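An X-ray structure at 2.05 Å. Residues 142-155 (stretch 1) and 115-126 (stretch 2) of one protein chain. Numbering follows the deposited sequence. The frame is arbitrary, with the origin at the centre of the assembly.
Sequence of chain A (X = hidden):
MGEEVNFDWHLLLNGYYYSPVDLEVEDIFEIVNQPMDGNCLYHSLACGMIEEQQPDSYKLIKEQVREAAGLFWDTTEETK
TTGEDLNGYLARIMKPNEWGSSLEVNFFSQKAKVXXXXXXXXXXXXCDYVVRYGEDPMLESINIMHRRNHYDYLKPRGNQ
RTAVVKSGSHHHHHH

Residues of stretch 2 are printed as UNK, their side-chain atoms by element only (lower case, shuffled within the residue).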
# COMPACT_ATOMS: atom_id res chain seq x y z
N ILE A 142 -2.97 -3.99 -6.72
CA ILE A 142 -3.11 -4.31 -5.30
C ILE A 142 -3.93 -3.21 -4.64
O ILE A 142 -3.62 -2.02 -4.76
CB ILE A 142 -1.73 -4.45 -4.63
CG1 ILE A 142 -0.97 -5.65 -5.22
CG2 ILE A 142 -1.89 -4.57 -3.12
CD1 ILE A 142 0.49 -5.68 -4.85
N ASN A 143 -4.99 -3.61 -3.94
CA ASN A 143 -5.81 -2.68 -3.18
C ASN A 143 -5.66 -2.99 -1.70
O ASN A 143 -5.79 -4.14 -1.28
CB ASN A 143 -7.28 -2.78 -3.60
CG ASN A 143 -7.49 -2.39 -5.05
OD1 ASN A 143 -7.80 -1.24 -5.36
ND2 ASN A 143 -7.34 -3.36 -5.95
N ILE A 144 -5.36 -1.95 -0.91
CA ILE A 144 -5.26 -2.07 0.54
C ILE A 144 -6.09 -0.97 1.18
O ILE A 144 -6.41 0.05 0.55
CB ILE A 144 -3.80 -2.02 1.05
CG1 ILE A 144 -3.17 -0.67 0.76
CG2 ILE A 144 -2.97 -3.13 0.43
CD1 ILE A 144 -1.75 -0.55 1.27
N MET A 145 -6.44 -1.18 2.44
CA MET A 145 -7.34 -0.30 3.18
C MET A 145 -6.58 0.31 4.35
O MET A 145 -6.09 -0.42 5.22
CB MET A 145 -8.57 -1.06 3.67
CG MET A 145 -9.73 -0.19 4.15
SD MET A 145 -11.20 -1.16 4.52
CE MET A 145 -12.04 -0.12 5.70
N HIS A 146 -6.50 1.63 4.38
CA HIS A 146 -5.81 2.36 5.44
C HIS A 146 -6.80 2.69 6.55
O HIS A 146 -7.73 3.48 6.35
CB HIS A 146 -5.17 3.63 4.88
CG HIS A 146 -4.13 4.23 5.77
ND1 HIS A 146 -3.62 5.50 5.56
CD2 HIS A 146 -3.50 3.75 6.86
CE1 HIS A 146 -2.71 5.76 6.48
NE2 HIS A 146 -2.62 4.72 7.29
N ARG A 147 -6.61 2.10 7.73
CA ARG A 147 -7.54 2.20 8.85
C ARG A 147 -6.78 2.75 10.06
O ARG A 147 -6.20 1.97 10.82
CB ARG A 147 -8.18 0.85 9.14
CG ARG A 147 -8.43 0.02 7.90
CD ARG A 147 -9.13 -1.29 8.22
NE ARG A 147 -10.53 -1.11 8.57
CZ ARG A 147 -11.38 -2.11 8.78
NH1 ARG A 147 -10.97 -3.36 8.67
NH2 ARG A 147 -12.65 -1.86 9.10
N ARG A 148 -6.74 4.06 10.18
CA ARG A 148 -5.94 4.73 11.17
C ARG A 148 -4.53 4.26 10.88
O ARG A 148 -4.03 4.49 9.85
CB ARG A 148 -6.39 4.56 12.63
CG ARG A 148 -7.85 4.90 12.88
CD ARG A 148 -8.26 6.36 12.71
NE ARG A 148 -7.90 7.14 13.87
CZ ARG A 148 -8.70 7.39 14.88
NH1 ARG A 148 -9.95 6.96 14.90
NH2 ARG A 148 -8.23 8.08 15.88
N ASN A 149 -3.88 3.62 11.78
CA ASN A 149 -2.53 3.14 11.50
C ASN A 149 -2.51 1.71 10.95
O ASN A 149 -1.45 1.28 10.49
CB ASN A 149 -1.69 3.23 12.78
CG ASN A 149 -1.48 4.66 13.23
OD1 ASN A 149 -1.44 5.59 12.43
ND2 ASN A 149 -1.34 4.85 14.54
N HIS A 150 -3.63 1.00 10.97
CA HIS A 150 -3.71 -0.38 10.51
C HIS A 150 -3.96 -0.43 9.00
O HIS A 150 -4.58 0.46 8.42
CB HIS A 150 -4.82 -1.13 11.25
CG HIS A 150 -4.97 -2.56 10.85
ND1 HIS A 150 -4.17 -3.56 11.37
CD2 HIS A 150 -5.82 -3.17 9.99
CE1 HIS A 150 -4.53 -4.73 10.85
NE2 HIS A 150 -5.53 -4.51 10.01
N TYR A 151 -3.49 -1.51 8.37
CA TYR A 151 -3.69 -1.77 6.95
C TYR A 151 -4.28 -3.16 6.77
O TYR A 151 -3.79 -4.12 7.37
CB TYR A 151 -2.38 -1.66 6.17
CG TYR A 151 -1.91 -0.25 5.87
CD1 TYR A 151 -2.40 0.45 4.78
CD2 TYR A 151 -0.95 0.36 6.67
CE1 TYR A 151 -1.96 1.73 4.49
CE2 TYR A 151 -0.51 1.64 6.40
CZ TYR A 151 -1.02 2.32 5.31
OH TYR A 151 -0.59 3.60 5.03
N ASP A 152 -5.31 -3.26 5.94
CA ASP A 152 -5.86 -4.55 5.54
C ASP A 152 -5.81 -4.66 4.02
O ASP A 152 -5.69 -3.66 3.31
CB ASP A 152 -7.31 -4.73 6.03
CG ASP A 152 -7.40 -5.04 7.51
OD1 ASP A 152 -6.62 -5.87 8.01
OD2 ASP A 152 -8.26 -4.44 8.19
N TYR A 153 -5.90 -5.89 3.54
CA TYR A 153 -5.96 -6.15 2.11
C TYR A 153 -7.40 -6.13 1.63
O TYR A 153 -8.31 -6.55 2.35
CB TYR A 153 -5.33 -7.51 1.77
CG TYR A 153 -5.29 -7.80 0.29
CD1 TYR A 153 -4.41 -7.12 -0.55
CD2 TYR A 153 -6.13 -8.75 -0.28
CE1 TYR A 153 -4.37 -7.38 -1.90
CE2 TYR A 153 -6.09 -9.02 -1.64
CZ TYR A 153 -5.20 -8.33 -2.45
OH TYR A 153 -5.15 -8.57 -3.80
N LEU A 154 -7.61 -5.62 0.42
CA LEU A 154 -8.92 -5.60 -0.21
C LEU A 154 -8.87 -6.46 -1.47
O LEU A 154 -8.08 -6.20 -2.37
CB LEU A 154 -9.35 -4.17 -0.56
CG LEU A 154 -9.64 -3.24 0.63
CD1 LEU A 154 -9.77 -1.80 0.16
CD2 LEU A 154 -10.89 -3.68 1.38
N LYS A 155 -9.71 -7.49 -1.51
CA LYS A 155 -9.78 -8.40 -2.63
C LYS A 155 -11.08 -8.20 -3.38
O LYS A 155 -12.15 -8.21 -2.76
CB LYS A 155 -9.67 -9.85 -2.15
CG LYS A 155 -10.13 -10.89 -3.16
CD LYS A 155 -10.34 -12.23 -2.49
CE LYS A 155 -11.18 -13.16 -3.35
NZ LYS A 155 -12.16 -13.95 -2.55
N UNK A 115 1.00 -1.76 -9.45
CA UNK A 115 0.20 -0.63 -9.01
C UNK A 115 -0.50 -0.97 -7.70
O UNK A 115 -0.99 -2.09 -7.51
c UNK A 115 -1.67 0.93 -9.61
o UNK A 115 -0.15 0.12 -11.28
c UNK A 115 -0.83 -0.24 -10.07
N UNK A 116 -0.51 -0.01 -6.77
CA UNK A 116 -1.14 -0.18 -5.47
C UNK A 116 -2.12 0.96 -5.23
O UNK A 116 -1.76 2.13 -5.35
c UNK A 116 -0.09 -0.23 -4.33
c UNK A 116 -0.79 -0.39 -2.99
c UNK A 116 0.89 -1.37 -4.56
N UNK A 117 -3.36 0.60 -4.90
CA UNK A 117 -4.36 1.55 -4.44
C UNK A 117 -4.40 1.50 -2.92
O UNK A 117 -4.44 0.41 -2.33
o UNK A 117 -6.50 2.04 -10.56
c UNK A 117 -5.93 1.45 -6.48
c UNK A 117 -6.98 2.22 -6.95
c UNK A 117 -6.31 1.84 -9.21
c UNK A 117 -5.74 1.22 -5.00
c UNK A 117 -5.08 0.86 -7.42
c UNK A 117 -7.17 2.43 -8.31
c UNK A 117 -5.26 1.06 -8.77
N UNK A 118 -4.40 2.67 -2.28
CA UNK A 118 -4.52 2.78 -0.83
C UNK A 118 -5.82 3.51 -0.54
O UNK A 118 -5.92 4.73 -0.76
c UNK A 118 -3.33 3.50 -0.19
c UNK A 118 -2.01 2.91 -0.69
c UNK A 118 -0.78 3.59 -0.08
c UNK A 118 -3.41 3.40 1.33
N UNK A 119 -6.81 2.78 -0.04
CA UNK A 119 -8.12 3.35 0.26
C UNK A 119 -8.16 3.78 1.72
O UNK A 119 -7.87 2.98 2.62
c UNK A 119 -9.19 1.79 -1.43
c UNK A 119 -11.70 3.20 -3.90
c UNK A 119 -9.23 2.34 -0.03
c UNK A 119 -11.29 2.42 -4.99
c UNK A 119 -11.09 3.08 -2.67
c UNK A 119 -10.04 2.17 -2.52
c UNK A 119 -9.64 1.40 -3.64
c UNK A 119 -8.34 0.84 -1.92
c UNK A 119 -10.27 1.52 -4.88
n UNK A 119 -8.61 0.60 -3.24
N UNK A 120 -8.51 5.03 1.96
CA UNK A 120 -8.51 5.59 3.31
C UNK A 120 -9.90 5.47 3.92
O UNK A 120 -10.87 6.05 3.41
n UNK A 120 -9.41 8.53 4.84
c UNK A 120 -8.30 7.74 4.62
c UNK A 120 -7.59 7.75 5.77
n UNK A 120 -8.27 8.54 6.66
c UNK A 120 -8.06 7.04 3.31
c UNK A 120 -9.37 9.00 6.08
N UNK A 121 -10.00 4.74 5.03
CA UNK A 121 -11.24 4.60 5.76
C UNK A 121 -11.46 5.81 6.66
O UNK A 121 -10.60 6.14 7.48
o UNK A 121 -13.30 1.10 8.49
c UNK A 121 -11.23 3.32 6.60
c UNK A 121 -12.35 1.90 8.35
o UNK A 121 -11.26 1.76 8.95
c UNK A 121 -12.49 3.06 7.40
N UNK A 122 -12.61 6.46 6.51
CA UNK A 122 -12.98 7.56 7.39
C UNK A 122 -14.02 7.16 8.43
O UNK A 122 -13.94 7.60 9.58
o UNK A 122 -14.88 7.34 5.28
c UNK A 122 -14.79 8.45 5.85
c UNK A 122 -13.49 8.75 6.57
o UNK A 122 -15.70 9.30 5.87
N UNK A 123 -15.00 6.34 8.05
CA UNK A 123 -15.93 5.75 9.00
C UNK A 123 -16.10 4.29 8.63
O UNK A 123 -15.64 3.85 7.57
c UNK A 123 -17.27 6.49 9.04
N UNK A 124 -16.75 3.53 9.52
CA UNK A 124 -16.75 2.07 9.46
C UNK A 124 -16.97 1.52 8.05
O UNK A 124 -18.07 1.62 7.50
o UNK A 124 -17.42 0.22 10.87
c UNK A 124 -17.81 1.49 10.41
N UNK A 125 -15.91 0.98 7.46
CA UNK A 125 -15.98 0.30 6.16
C UNK A 125 -16.46 1.24 5.06
O UNK A 125 -17.08 0.81 4.08
c UNK A 125 -17.27 -2.73 8.03
c UNK A 125 -16.85 -0.95 6.25
n UNK A 125 -18.75 -3.50 6.16
c UNK A 125 -16.24 -2.02 7.17
c UNK A 125 -17.89 -3.92 7.30
N UNK A 126 -16.19 2.53 5.21
CA UNK A 126 -16.45 3.54 4.19
C UNK A 126 -15.18 4.34 3.95
O UNK A 126 -14.44 4.63 4.90
n UNK A 126 -17.01 6.79 3.76
n UNK A 126 -18.37 7.09 2.13
c UNK A 126 -17.59 4.48 4.60
c UNK A 126 -18.63 5.84 2.65
c UNK A 126 -17.39 7.64 2.82
c UNK A 126 -17.78 5.65 3.68
O HOH W 1 -8.12 5.61 8.39

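Position 115 carries three side-chain atoms, one carbon bearing an oxygen and a second carbon, all clear of stretch 1: the pattern of threonine. The carbonyl O of Thr-115 accepts a hydrogen bond from Ile-142 N at 2.9 Å, the first rung of a parallel ladder.

At position 116 a single carbon forks into two more, with no heteroatom, and the fork packs against the side chain of Ile-142: valine. Its CG2 lies 4.0 Å from Ile-142 CB, and Val-116 CA also approaches Ile-142 O at 3.2 Å in a CA-H...O contact.

Position 117 has one carbon, close to the side-chain oxygen of Asn-143, followed by a six-carbon ring bearing an oxygen, hence tyrosine. The ring lies on the same face of the sheet as Asn-143, whose OD1 is 3.2 Å from Tyr-117 CB. Its backbone bonds in both directions, Tyr-117 N to Ile-142 O at 2.6 Å and Ile-144 N to Tyr-117 O at 2.9 Å.

Position 118 has four carbons, forked at the first with one arm two carbons long, that touch Ile-144, His-146 and Tyr-151; it is isoleucine. Ile-118 CG1 packs 4.0 Å from Ile-144 CD1, while its CG2 meets the edge of the Tyr-151 ring, 3.9 Å from Tyr-151 CE1, and lies 4.0 Å from His-146 CB.

Position 119 shows one carbon and then fused five- and six-membered rings holding eight carbons and one nitrogen, the nitrogen close to Asn-143 OD1 and a ring carbon close to Leu-154, which only tryptophan provides. The indole donates from Trp-119 NE1 to Asn-143 OD1 at 2.9 Å, and Trp-119 CD1 lies 3.7 Å from Leu-154 CD1. In the backbone, Trp-119 N reaches Ile-144 O at 2.8 Å and His-146 N reaches Trp-119 O at 2.6 Å.

At position 120 a carbon leads to a five-membered ring of three carbons and two nitrogens, near His-146 O: histidine. His-120 pairs with His-146 in the ladder, its CA 3.8 Å from His-146 O.

Position 121 has three carbons in a row, the last carrying two oxygens that reach the Arg-147 guanidinium; it is glutamate. Glu-121 OE1 receives Arg-147 NE at 3.0 Å and Glu-121 OE2 receives Arg-147 NH2 at 3.1 Å, a two-pronged salt bridge.

Position 122, two carbons ending in two oxygens, position 123, a lone carbon, and position 124, a carbon and an oxygen, do not touch stretch 1; they are aspartate, alanine and serine. Position 125 has four carbons in a row ending in nitrogen, the second carbon near the Arg-147 guanidinium: lysine, with Lys-125 CG 4.1 Å from Arg-147 NH2. Position 126, again a carbon and a five-membered ring with two nitrogens, too distant for contact, is histidine.

The two strands thus run parallel in register, their backbones joined by alternating hydrogen bonds. Aliphatic side chains pack on the face of Ile-142, Ile-144, Val-116 and Ile-118, and the Asn-143 to Trp-119 bond ties the face of Asn-143, Met-145, Tyr-117 and Trp-119. Beyond the last backbone rung, Glu-121 N to His-146 O at 2.9 Å, the salt bridge and a water joining Glu-121 O, His-146 O and Arg-148 N hold the strands together.

Stretch 2 115-126: TVYIWHEDASKH
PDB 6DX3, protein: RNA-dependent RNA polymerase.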